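Local coordinates for Alr1585 protein (Nostoc sp., PDB 5C2I), which is a haem-containing DyP-type (dye-decolorizing) peroxidase that probably oxidises dyes and other substrates with hydrogen peroxide, at residues Y253-K258 with N395-M400; Q31-K36 with L387-N392; K355-H360 with S402-P407. The protein carries 1 engineered substitution. One frame throughout, in Å; residues are numbered along the deposited sequence.

Overall arrangement
Contacts 1 and 2 share a sheet: residues 253-258 and most of 387-392 lie on neighbouring antiparallel strands, 250-261 and 383-390, and the centres of the two contacts are about 11 Å apart. Contact 1 packs helix 397-405 on this sheet beside the haem; contact 2 brings in the loop 31-36 from the N-terminal half. Contact 3 uses a later part of the same helix, its centre about 12 Å from that of contact 1, and ties it to residues 355-360; contacts 2 and 3 do not touch, their centres about 18 Å apart. Along the chain the order is 31-36, 253-258, 355-360, 387-392, 395-400, 402-407, so distant segments converge around the haem-bearing C-terminal half.

Contact 1: residues Y253-K258 with N395-M400; sequences YLVYRK and NQFNFM. With HEM (protoporphyrin IX containing Fe), chain E; EDO (1,2-ethanediol), chain G.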
loop_
_atom_site.group_PDB
_atom_site.type_symbol
_atom_site.label_atom_id
_atom_site.label_comp_id
_atom_site.label_asym_id
_atom_site.label_seq_id
_atom_site.Cartn_x
_atom_site.Cartn_y
_atom_site.Cartn_z
ATOM N N TYR A 253 2.507 -38.966 -8.808
ATOM C CA TYR A 253 1.153 -39.127 -8.314
ATOM C C TYR A 253 0.742 -37.952 -7.438
ATOM O O TYR A 253 1.475 -37.552 -6.543
ATOM C CB TYR A 253 1.017 -40.424 -7.513
ATOM C CG TYR A 253 1.136 -41.665 -8.350
ATOM C CD1 TYR A 253 0.047 -42.096 -9.135
ATOM C CD2 TYR A 253 2.310 -42.402 -8.397
ATOM C CE1 TYR A 253 0.161 -43.212 -9.942
ATOM C CE2 TYR A 253 2.411 -43.570 -9.145
ATOM C CZ TYR A 253 1.320 -43.974 -9.915
ATOM O OH TYR A 253 1.429 -45.115 -10.685
ATOM N N LEU A 254 -0.434 -37.414 -7.737
ATOM C CA LEU A 254 -1.006 -36.294 -7.057
ATOM C C LEU A 254 -2.125 -36.737 -6.120
ATOM O O LEU A 254 -3.048 -37.459 -6.532
ATOM C CB LEU A 254 -1.564 -35.286 -8.058
ATOM C CG LEU A 254 -2.347 -34.102 -7.484
ATOM C CD1 LEU A 254 -1.506 -33.171 -6.656
ATOM C CD2 LEU A 254 -3.063 -33.328 -8.593
ATOM N N VAL A 255 -2.084 -36.270 -4.889
ATOM C CA VAL A 255 -3.205 -36.367 -3.954
ATOM C C VAL A 255 -3.800 -34.959 -3.891
ATOM O O VAL A 255 -3.069 -34.000 -3.628
ATOM C CB VAL A 255 -2.704 -36.759 -2.554
ATOM C CG1 VAL A 255 -3.813 -36.570 -1.494
ATOM C CG2 VAL A 255 -2.186 -38.178 -2.533
ATOM N N TYR A 256 -5.095 -34.833 -4.143
ATOM C CA TYR A 256 -5.831 -33.557 -4.044
ATOM C C TYR A 256 -6.951 -33.741 -3.035
ATOM O O TYR A 256 -7.753 -34.663 -3.188
ATOM C CB TYR A 256 -6.408 -33.162 -5.419
ATOM C CG TYR A 256 -6.966 -31.762 -5.492
ATOM C CD1 TYR A 256 -8.089 -31.360 -4.712
ATOM C CD2 TYR A 256 -6.404 -30.835 -6.303
ATOM C CE1 TYR A 256 -8.561 -30.068 -4.763
ATOM C CE2 TYR A 256 -6.906 -29.544 -6.396
ATOM C CZ TYR A 256 -7.959 -29.155 -5.614
ATOM O OH TYR A 256 -8.434 -27.883 -5.713
ATOM N N ARG A 257 -6.985 -32.886 -2.003
ATOM C CA ARG A 257 -8.003 -32.928 -0.955
ATOM C C ARG A 257 -8.402 -31.532 -0.584
ATOM O O ARG A 257 -7.523 -30.694 -0.298
ATOM C CB ARG A 257 -7.490 -33.667 0.275
ATOM C CG ARG A 257 -7.277 -35.178 0.028
ATOM C CD ARG A 257 -6.437 -35.856 1.088
ATOM N NE ARG A 257 -7.036 -35.949 2.417
ATOM C CZ ARG A 257 -7.971 -36.830 2.787
ATOM N NH1 ARG A 257 -8.541 -37.677 1.926
ATOM N NH2 ARG A 257 -8.372 -36.839 4.042
ATOM N N LYS A 258 -9.721 -31.261 -0.610
ATOM C CA LYS A 258 -10.221 -29.973 -0.181
ATOM C C LYS A 258 -10.499 -30.026 1.328
ATOM O O LYS A 258 -11.344 -30.814 1.765
ATOM C CB LYS A 258 -11.457 -29.581 -0.947
ATOM C CG LYS A 258 -12.021 -28.234 -0.524
ATOM C CD LYS A 258 -13.162 -27.764 -1.443
ATOM C CE LYS A 258 -13.601 -26.337 -1.111
ATOM N NZ LYS A 258 -14.632 -25.783 -2.025
ATOM N N ASN A 395 2.659 -45.620 0.353
ATOM C CA ASN A 395 3.803 -45.442 1.225
ATOM C C ASN A 395 4.079 -43.990 1.661
ATOM O O ASN A 395 4.845 -43.748 2.597
ATOM C CB ASN A 395 5.048 -45.968 0.544
ATOM C CG ASN A 395 6.191 -46.133 1.536
ATOM O OD1 ASN A 395 6.063 -46.852 2.495
ATOM N ND2 ASN A 395 7.293 -45.436 1.309
ATOM N N GLN A 396 3.417 -43.024 1.029
ATOM C CA GLN A 396 3.663 -41.600 1.316
ATOM C C GLN A 396 2.400 -40.949 1.895
ATOM O O GLN A 396 2.124 -41.185 3.057
ATOM C CB GLN A 396 4.330 -40.900 0.102
ATOM C CG GLN A 396 5.713 -41.535 -0.095
ATOM C CD GLN A 396 6.450 -41.152 -1.370
ATOM O OE1 GLN A 396 6.370 -41.846 -2.389
ATOM N NE2 GLN A 396 7.151 -40.034 -1.326
ATOM N N PHE A 397 1.602 -40.200 1.140
ATOM C CA PHE A 397 0.438 -39.570 1.756
ATOM C C PHE A 397 -0.425 -40.540 2.601
ATOM O O PHE A 397 -0.799 -40.201 3.730
ATOM C CB PHE A 397 -0.469 -38.838 0.772
ATOM C CG PHE A 397 -1.748 -38.414 1.388
ATOM C CD1 PHE A 397 -1.808 -37.258 2.156
ATOM C CD2 PHE A 397 -2.885 -39.199 1.290
ATOM C CE1 PHE A 397 -3.000 -36.921 2.820
ATOM C CE2 PHE A 397 -4.047 -38.852 1.928
ATOM C CZ PHE A 397 -4.104 -37.706 2.696
ATOM N N ASN A 398 -0.861 -41.664 2.025
ATOM C CA ASN A 398 -1.781 -42.532 2.766
ATOM C C ASN A 398 -1.152 -43.039 4.060
ATOM O O ASN A 398 -1.844 -43.189 5.086
ATOM C CB ASN A 398 -2.265 -43.724 1.934
ATOM C CG ASN A 398 -3.421 -43.382 1.007
ATOM O OD1 ASN A 398 -3.695 -42.222 0.715
ATOM N ND2 ASN A 398 -4.087 -44.410 0.521
ATOM N N PHE A 399 0.135 -43.363 3.980
ATOM C CA PHE A 399 0.918 -43.822 5.133
ATOM C C PHE A 399 0.976 -42.746 6.215
ATOM O O PHE A 399 0.699 -43.019 7.368
ATOM C CB PHE A 399 2.314 -44.217 4.670
ATOM C CG PHE A 399 3.085 -45.034 5.657
ATOM C CD1 PHE A 399 3.762 -44.420 6.714
ATOM C CD2 PHE A 399 3.198 -46.416 5.501
ATOM C CE1 PHE A 399 4.490 -45.181 7.622
ATOM C CE2 PHE A 399 3.952 -47.167 6.389
ATOM C CZ PHE A 399 4.566 -46.557 7.484
ATOM N N MET A 400 1.276 -41.511 5.805
ATOM C CA MET A 400 1.424 -40.414 6.711
ATOM C C MET A 400 0.100 -40.160 7.462
ATOM O O MET A 400 0.099 -40.017 8.696
ATOM C CB MET A 400 1.892 -39.189 5.963
ATOM C CG MET A 400 2.246 -38.003 6.800
ATOM S SD MET A 400 2.930 -36.674 5.792
ATOM C CE MET A 400 4.556 -37.336 5.484
HETATM C CHA HEM E . 3.776 -29.083 7.982
HETATM C CHB HEM E . -0.522 -26.959 8.497
HETATM C CHC HEM E . -2.640 -30.792 6.435
HETATM C CHD HEM E . 1.642 -32.977 6.173
HETATM C C1A HEM E . 2.786 -28.176 8.323
HETATM C C2A HEM E . 3.005 -26.938 8.996
HETATM C C3A HEM E . 1.799 -26.347 9.138
HETATM C C4A HEM E . 0.848 -27.200 8.534
HETATM C CMA HEM E . 1.492 -25.009 9.755
HETATM C CAA HEM E . 4.342 -26.358 9.478
HETATM C CBA HEM E . 5.149 -25.511 8.490
HETATM C CGA HEM E . 5.506 -26.357 7.299
HETATM O O1A HEM E . 6.513 -27.124 7.300
HETATM O O2A HEM E . 4.782 -26.295 6.304
HETATM C C1B HEM E . -1.456 -27.823 7.928
HETATM C C2B HEM E . -2.862 -27.534 7.822
HETATM C C3B HEM E . -3.441 -28.563 7.220
HETATM C C4B HEM E . -2.373 -29.542 7.006
HETATM C CMB HEM E . -3.507 -26.275 8.281
HETATM C CAB HEM E . -4.842 -28.790 6.788
HETATM C CBB HEM E . -5.716 -27.802 6.524
HETATM C C1C HEM E . -1.655 -31.771 6.221
HETATM C C2C HEM E . -1.876 -33.068 5.806
HETATM C C3C HEM E . -0.656 -33.691 5.757
HETATM C C4C HEM E . 0.303 -32.740 6.124
HETATM C CMC HEM E . -3.179 -33.699 5.410
HETATM C CAC HEM E . -0.327 -35.078 5.430
HETATM C CBC HEM E . -1.058 -36.152 5.602
HETATM C C1D HEM E . 2.559 -31.996 6.549
HETATM C C2D HEM E . 3.994 -32.256 6.509
HETATM C C3D HEM E . 4.590 -31.203 7.052
HETATM C C4D HEM E . 3.484 -30.274 7.374
HETATM C CMD HEM E . 4.708 -33.491 5.986
HETATM C CAD HEM E . 6.070 -30.995 7.192
HETATM C CBD HEM E . 6.654 -31.606 8.471
HETATM C CGD HEM E . 8.131 -31.388 8.500
HETATM O O1D HEM E . 8.581 -30.826 9.495
HETATM O O2D HEM E . 8.906 -31.764 7.555
HETATM N NA HEM E . 1.452 -28.361 8.114
HETATM N NB HEM E . -1.248 -29.031 7.507
HETATM N NC HEM E . -0.334 -31.594 6.511
HETATM N ND HEM E . 2.285 -30.833 7.144
HETATM FE FE HEM E . 0.569 -29.977 7.348
HETATM C C1 EDO G . 8.684 -44.566 -2.214
HETATM O O1 EDO G . 7.434 -44.309 -1.563
HETATM C C2 EDO G . 9.935 -44.171 -1.427
HETATM O O2 EDO G . 9.982 -42.827 -0.950
HETATM O O HOH W 1 0.588 -29.161 5.157
#
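Arg257 meets the tip of the Phe397 ring with both its aliphatic chain and the start of its charged head. Its CD is 3.4 Å from Phe397 CZ, which also lies over one face of the guanidinium group; the two planes are nevertheless 43° apart, far from a flat stack. The bend at chi3 turns the head out of the line of the chain, and NH2 forms a salt bridge with Asp134, which pairs the charge outside the two segments.

Val255 comes from the same strand, two residues earlier, and works on a face instead. Its CG1 sits 3.9 Å from the centroid of the Phe397 ring and 11° off the normal, a CH-pi contact close to the ring centre. The other methyl, CG2, reaches the root of the same side chain at Phe397 CB (3.8 Å).

This is helix-on-sheet packing within the C-terminal half of a DyP-type peroxidase, whose domains have a ferredoxin-like fold. Gln396 is the N-cap of helix 397-405, and Phe397 in its first turn has CG anti to the backbone N (chi1 170°), which carries the ring toward the strand. The helix also borders the haem: Phe397 CE1 is 3.5 Å from the vinyl carbon CBC, and one turn on, Met400 SD lies 3.6 Å from CAC of the same vinyl group. Ahead of the helix, a 1,2-ethanediol, probably from the crystallisation liquor, gives a hydrogen bond from O1 to Gln396 OE1 (2.8 Å) and accepts another from Asn395 ND2.

Contact 2: residues Q31-K36 with L387-N392; sequences QGNILK and LCFQSN
One face of the Phe389 ring carries Ile34, whose CG1 stands 3.7 Å above the plane and over its centre; the carbonyl oxygen of Asn33 comes in obliquely, 3.4 Å from Phe389 CE2. Ile34 CG1 makes a CH-pi contact from almost directly above, 12° off the ring normal, and the two side chains cross at about a right angle.

The contact joins the two halves of the DyP-type peroxidase fold, each built on a ferredoxin-like sheet. Residues 31-36 form part of the loop between helix 24-29 and strand 42-50 in the N-terminal half, while Phe389 belongs to strand 383-390 of the C-terminal sheet. The ring also touches Phe97, on a strand of the N-terminal sheet, and Ser252 on the neighbouring strand of its own sheet. The haem is about 12 Å from the Phe389 side chain, so this is packing away from the haem site, between the two halves.

Ile34 has CG1 anti to its carbonyl carbon (chi1 -63°), and that branch, rather than CG2, is the one laid on the ring. Asn33 has a positive phi (74°) in this loop, and its carbonyl oxygen lies against the phenyl ring. The same oxygen accepts from Arg365 NE, and Ile34 O accepts from Arg365 NH2, so one guanidinium group holds two successive carbonyls of the buried loop. Asn33 OD1 accepts a hydrogen bond from His38 N, and the amide approaches the ring only loosely, with ND2 4.3 Å from Phe389 CE2. Besides its CG1, Ile34 brings its CA to 4.1 Å from Phe389 CD2.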
loop_
_atom_site.group_PDB
_atom_site.type_symbol
_atom_site.label_atom_id
_atom_site.label_comp_id
_atom_site.label_asym_id
_atom_site.label_seq_id
_atom_site.Cartn_x
_atom_site.Cartn_y
_atom_site.Cartn_z
ATOM N N GLN A 31 6.386 -32.766 -16.334
ATOM C CA GLN A 31 5.612 -31.546 -16.048
ATOM C C GLN A 31 6.243 -30.749 -14.878
ATOM O O GLN A 31 6.870 -31.307 -13.984
ATOM C CB GLN A 31 4.168 -31.882 -15.676
ATOM C CG GLN A 31 3.355 -32.413 -16.835
ATOM C CD GLN A 31 1.878 -32.456 -16.523
ATOM O OE1 GLN A 31 1.278 -31.439 -16.136
ATOM N NE2 GLN A 31 1.278 -33.613 -16.699
ATOM N N GLY A 32 6.070 -29.438 -14.907
ATOM C CA GLY A 32 6.435 -28.557 -13.808
ATOM C C GLY A 32 5.569 -28.732 -12.569
ATOM O O GLY A 32 4.629 -29.542 -12.553
ATOM N N ASN A 33 5.927 -27.991 -11.511
ATOM C CA ASN A 33 5.220 -27.977 -10.222
ATOM C C ASN A 33 5.438 -29.225 -9.383
ATOM O O ASN A 33 4.912 -29.315 -8.269
ATOM C CB ASN A 33 3.708 -27.732 -10.427
ATOM C CG ASN A 33 2.993 -27.234 -9.184
ATOM O OD1 ASN A 33 3.532 -26.457 -8.390
ATOM N ND2 ASN A 33 1.741 -27.654 -9.036
ATOM N N ILE A 34 6.260 -30.144 -9.861
ATOM C CA ILE A 34 6.498 -31.383 -9.154
ATOM C C ILE A 34 7.827 -31.281 -8.369
ATOM O O ILE A 34 7.802 -31.227 -7.161
ATOM C CB ILE A 34 6.472 -32.578 -10.115
ATOM C CG1 ILE A 34 5.053 -32.708 -10.743
ATOM C CG2 ILE A 34 6.806 -33.875 -9.390
ATOM C CD1 ILE A 34 4.986 -33.640 -11.973
ATOM N N LEU A 35 8.960 -31.183 -9.083
ATOM C CA LEU A 35 10.254 -31.012 -8.439
ATOM C C LEU A 35 10.421 -29.665 -7.744
ATOM O O LEU A 35 11.170 -29.570 -6.760
ATOM C CB LEU A 35 11.390 -31.228 -9.422
ATOM C CG LEU A 35 11.421 -32.601 -10.082
ATOM C CD1 LEU A 35 12.604 -32.693 -11.026
ATOM C CD2 LEU A 35 11.435 -33.738 -9.063
ATOM N N LYS A 36 9.745 -28.641 -8.276
ATOM C CA LYS A 36 9.739 -27.316 -7.678
ATOM C C LYS A 36 8.391 -26.707 -7.943
ATOM O O LYS A 36 7.863 -26.774 -9.057
ATOM C CB LYS A 36 10.861 -26.440 -8.294
ATOM C CG LYS A 36 10.930 -25.002 -7.756
ATOM C CD LYS A 36 12.312 -24.398 -8.014
ATOM C CE LYS A 36 12.332 -22.885 -7.778
ATOM N NZ LYS A 36 11.858 -22.603 -6.385
ATOM N N LEU A 387 -2.571 -30.250 -1.991
ATOM C CA LEU A 387 -2.005 -31.042 -3.097
ATOM C C LEU A 387 -0.650 -31.549 -2.659
ATOM O O LEU A 387 0.128 -30.773 -2.115
ATOM C CB LEU A 387 -1.796 -30.190 -4.347
ATOM C CG LEU A 387 -3.035 -29.807 -5.182
ATOM C CD1 LEU A 387 -3.831 -28.700 -4.501
ATOM C CD2 LEU A 387 -2.580 -29.321 -6.547
ATOM N N CYS A 388 -0.363 -32.825 -2.898
ATOM C CA CYS A 388 0.991 -33.302 -2.715
ATOM C C CYS A 388 1.353 -34.347 -3.760
ATOM O O CYS A 388 0.466 -35.038 -4.286
ATOM C CB CYS A 388 1.218 -33.815 -1.295
ATOM S SG CYS A 388 0.501 -35.426 -0.901
ATOM N N PHE A 389 2.663 -34.466 -3.994
ATOM C CA PHE A 389 3.249 -35.383 -4.936
ATOM C C PHE A 389 4.099 -36.442 -4.245
ATOM O O PHE A 389 4.672 -36.209 -3.147
ATOM C CB PHE A 389 4.085 -34.628 -5.980
ATOM C CG PHE A 389 3.284 -33.855 -6.950
ATOM C CD1 PHE A 389 2.558 -34.498 -7.969
ATOM C CD2 PHE A 389 3.265 -32.449 -6.910
ATOM C CE1 PHE A 389 1.804 -33.745 -8.872
ATOM C CE2 PHE A 389 2.524 -31.720 -7.812
ATOM C CZ PHE A 389 1.795 -32.358 -8.798
ATOM N N GLN A 390 4.164 -37.603 -4.878
ATOM C CA GLN A 390 4.894 -38.745 -4.372
ATOM C C GLN A 390 4.975 -39.783 -5.470
ATOM O O GLN A 390 4.223 -39.719 -6.458
ATOM C CB GLN A 390 4.213 -39.382 -3.191
ATOM C CG GLN A 390 2.751 -39.735 -3.444
ATOM C CD GLN A 390 1.806 -38.781 -2.750
ATOM O OE1 GLN A 390 1.638 -38.847 -1.545
ATOM N NE2 GLN A 390 1.135 -37.926 -3.519
ATOM N N SER A 391 5.915 -40.721 -5.325
ATOM C CA SER A 391 6.000 -41.828 -6.254
ATOM C C SER A 391 5.113 -43.023 -5.845
ATOM O O SER A 391 4.899 -43.936 -6.649
ATOM C CB SER A 391 7.437 -42.301 -6.398
ATOM O OG SER A 391 7.957 -42.726 -5.153
ATOM N N ASN A 392 4.645 -43.032 -4.599
ATOM C CA ASN A 392 3.897 -44.156 -4.048
ATOM C C ASN A 392 2.917 -43.646 -2.994
ATOM O O ASN A 392 3.323 -43.291 -1.869
ATOM C CB ASN A 392 4.859 -45.203 -3.446
ATOM C CG ASN A 392 4.152 -46.462 -2.964
ATOM O OD1 ASN A 392 3.075 -46.422 -2.428
ATOM N ND2 ASN A 392 4.804 -47.576 -3.101
#

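Contact 3: residues K355-H360 with S402-P407; sequences KEERGH and SRWANP. With EDO (1,2-ethanediol), chain G.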
loop_
_atom_site.group_PDB
_atom_site.type_symbol
_atom_site.label_atom_id
_atom_site.label_comp_id
_atom_site.label_asym_id
_atom_site.label_seq_id
_atom_site.Cartn_x
_atom_site.Cartn_y
_atom_site.Cartn_z
ATOM N N LYS A 355 16.332 -44.001 6.914
ATOM C CA LYS A 355 16.121 -43.920 5.457
ATOM C C LYS A 355 14.678 -44.326 5.119
ATOM O O LYS A 355 14.018 -43.687 4.329
ATOM C CB LYS A 355 17.129 -44.768 4.683
ATOM C CG LYS A 355 18.486 -44.119 4.571
ATOM C CD LYS A 355 19.373 -44.836 3.559
ATOM C CE LYS A 355 20.787 -44.293 3.670
ATOM N NZ LYS A 355 21.571 -44.998 4.708
ATOM N N GLU A 356 14.209 -45.401 5.730
ATOM C CA GLU A 356 12.862 -45.878 5.525
ATOM C C GLU A 356 11.843 -44.847 5.996
ATOM O O GLU A 356 10.865 -44.558 5.308
ATOM C CB GLU A 356 12.698 -47.200 6.294
ATOM C CG GLU A 356 11.546 -48.032 5.832
ATOM C CD GLU A 356 11.501 -49.350 6.587
ATOM O OE1 GLU A 356 12.501 -50.132 6.471
ATOM O OE2 GLU A 356 10.496 -49.588 7.297
ATOM N N GLU A 357 12.062 -44.289 7.194
ATOM C CA GLU A 357 11.199 -43.202 7.694
ATOM C C GLU A 357 11.129 -42.039 6.696
ATOM O O GLU A 357 10.044 -41.502 6.409
ATOM C CB GLU A 357 11.705 -42.697 9.030
ATOM C CG GLU A 357 10.809 -41.676 9.695
ATOM C CD GLU A 357 11.461 -41.012 10.865
ATOM O OE1 GLU A 357 11.623 -41.688 11.904
ATOM O OE2 GLU A 357 11.874 -39.825 10.719
ATOM N N ARG A 358 12.288 -41.633 6.184
ATOM C CA ARG A 358 12.363 -40.513 5.224
ATOM C C ARG A 358 11.668 -40.822 3.892
ATOM O O ARG A 358 11.284 -39.905 3.164
ATOM C CB ARG A 358 13.824 -40.084 5.007
ATOM C CG ARG A 358 14.469 -39.419 6.216
ATOM C CD ARG A 358 16.001 -39.404 6.110
ATOM N NE ARG A 358 16.467 -38.719 4.914
ATOM C CZ ARG A 358 16.602 -37.400 4.772
ATOM N NH1 ARG A 358 16.336 -36.577 5.765
ATOM N NH2 ARG A 358 17.044 -36.905 3.618
ATOM N N GLY A 359 11.499 -42.119 3.584
ATOM C CA GLY A 359 10.864 -42.537 2.348
ATOM C C GLY A 359 9.363 -42.275 2.343
ATOM O O GLY A 359 8.734 -42.317 1.274
ATOM N N HIS A 360 8.791 -41.949 3.511
ATOM C CA HIS A 360 7.382 -41.617 3.619
ATOM C C HIS A 360 7.052 -40.156 3.373
ATOM O O HIS A 360 5.870 -39.787 3.379
ATOM C CB HIS A 360 6.806 -42.025 4.987
ATOM C CG HIS A 360 7.015 -43.460 5.339
ATOM N ND1 HIS A 360 6.481 -44.501 4.599
ATOM C CD2 HIS A 360 7.770 -44.032 6.308
ATOM C CE1 HIS A 360 6.848 -45.654 5.141
ATOM N NE2 HIS A 360 7.650 -45.391 6.168
ATOM N N SER A 402 -2.678 -42.265 7.662
ATOM C CA SER A 402 -3.291 -43.416 8.300
ATOM C C SER A 402 -2.446 -44.064 9.392
ATOM O O SER A 402 -2.998 -44.594 10.360
ATOM C CB SER A 402 -3.735 -44.452 7.246
ATOM O OG SER A 402 -2.624 -45.157 6.706
ATOM N N ARG A 403 -1.126 -44.034 9.238
ATOM C CA ARG A 403 -0.227 -44.719 10.170
ATOM C C ARG A 403 0.424 -43.780 11.161
ATOM O O ARG A 403 0.875 -44.205 12.235
ATOM C CB ARG A 403 0.853 -45.489 9.388
ATOM C CG ARG A 403 0.289 -46.452 8.326
ATOM C CD ARG A 403 -0.040 -47.811 8.893
ATOM N NE ARG A 403 1.131 -48.503 9.472
ATOM C CZ ARG A 403 1.865 -49.450 8.870
ATOM N NH1 ARG A 403 1.583 -49.860 7.635
ATOM N NH2 ARG A 403 2.906 -49.990 9.518
ATOM N N TRP A 404 0.557 -42.515 10.804
ATOM C CA TRP A 404 1.228 -41.520 11.667
ATOM C C TRP A 404 0.242 -40.540 12.311
ATOM O O TRP A 404 0.101 -40.522 13.541
ATOM C CB TRP A 404 2.325 -40.774 10.900
ATOM C CG TRP A 404 3.526 -41.649 10.582
ATOM C CD1 TRP A 404 3.756 -42.947 11.008
ATOM C CD2 TRP A 404 4.707 -41.252 9.860
ATOM N NE1 TRP A 404 4.972 -43.375 10.537
ATOM C CE2 TRP A 404 5.575 -42.344 9.851
ATOM C CE3 TRP A 404 5.097 -40.077 9.226
ATOM C CZ2 TRP A 404 6.852 -42.293 9.227
ATOM C CZ3 TRP A 404 6.339 -40.029 8.575
ATOM C CH2 TRP A 404 7.195 -41.128 8.582
ATOM N N ALA A 405 -0.460 -39.770 11.498
ATOM C CA ALA A 405 -1.373 -38.760 12.019
ATOM C C ALA A 405 -2.553 -39.326 12.820
ATOM O O ALA A 405 -2.805 -38.896 13.951
ATOM C CB ALA A 405 -1.844 -37.830 10.913
ATOM N N ASN A 406 -3.266 -40.282 12.264
ATOM C CA ASN A 406 -4.469 -40.794 12.911
ATOM C C ASN A 406 -4.258 -41.616 14.181
ATOM O O ASN A 406 -4.978 -41.408 15.146
ATOM C CB ASN A 406 -5.296 -41.622 11.922
ATOM C CG ASN A 406 -5.866 -40.792 10.783
ATOM O OD1 ASN A 406 -5.811 -39.562 10.778
ATOM N ND2 ASN A 406 -6.425 -41.485 9.807
ATOM N N PRO A 407 -3.272 -42.541 14.200
ATOM C CA PRO A 407 -3.317 -43.489 15.313
ATOM C C PRO A 407 -2.934 -42.899 16.672
ATOM O O PRO A 407 -1.986 -42.102 16.779
ATOM C CB PRO A 407 -2.282 -44.543 14.929
ATOM C CG PRO A 407 -2.219 -44.476 13.427
ATOM C CD PRO A 407 -2.364 -43.009 13.133
HETATM C C1 EDO G . 8.684 -44.566 -2.214
HETATM O O1 EDO G . 7.434 -44.309 -1.563
HETATM C C2 EDO G . 9.935 -44.171 -1.427
HETATM O O2 EDO G . 9.982 -42.827 -0.950
#
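Two aromatic side chains carry much of this contact: the benzene end of the Trp404 indole runs up against the imidazole of His360. The planes stand at 80° with centroids 5.2 Å apart, an oblique pairing. His360 CD2 makes the closest approach, 3.5 Å from Trp404 CZ2, and the CB of the same histidine lies 3.7 Å from Trp404 CH2.

Aliphatic and carbonyl contacts come from Glu357 on helix 350-358. The Glu357 backbone oxygen sits near the plane of the indole, at its edge, 3.6 Å from Trp404 CH2, while Glu357 CG packs 3.8 Å from that same ring carbon. With CG anti to the backbone N (chi1 -174°) and the chain extended beyond it, the glutamate carries its carboxylate away from the indole, its plane nearly perpendicular to the ring plane, to Thr340 OG1 and Gly338 N.

Polar bonds and one ring stack hold the neighbours of the tryptophan. His360 ND1 is hydrogen-bonded to Asn395 O, and its ring also stacks with Phe399, which together should limit its rotation. Beside it, Gly359 O accepts a bond from O2 of a 1,2-ethanediol (2.6 Å). Were Trp404 replaced by an alanine, the His360 ring and Glu357 CG would probably lose the indole they pack on, and a gap would open between the two segments.

The indole bridges from helix 397-405, with a wider pi-type turn at 402-405, to residues 357-360 in and after helix 350-358, and also touches Pro336. Its side chain is about 7 Å from the haem, so the arrangement belongs to the helical surroundings of the haem pocket in the C-terminal half of the DyP-type peroxidase fold.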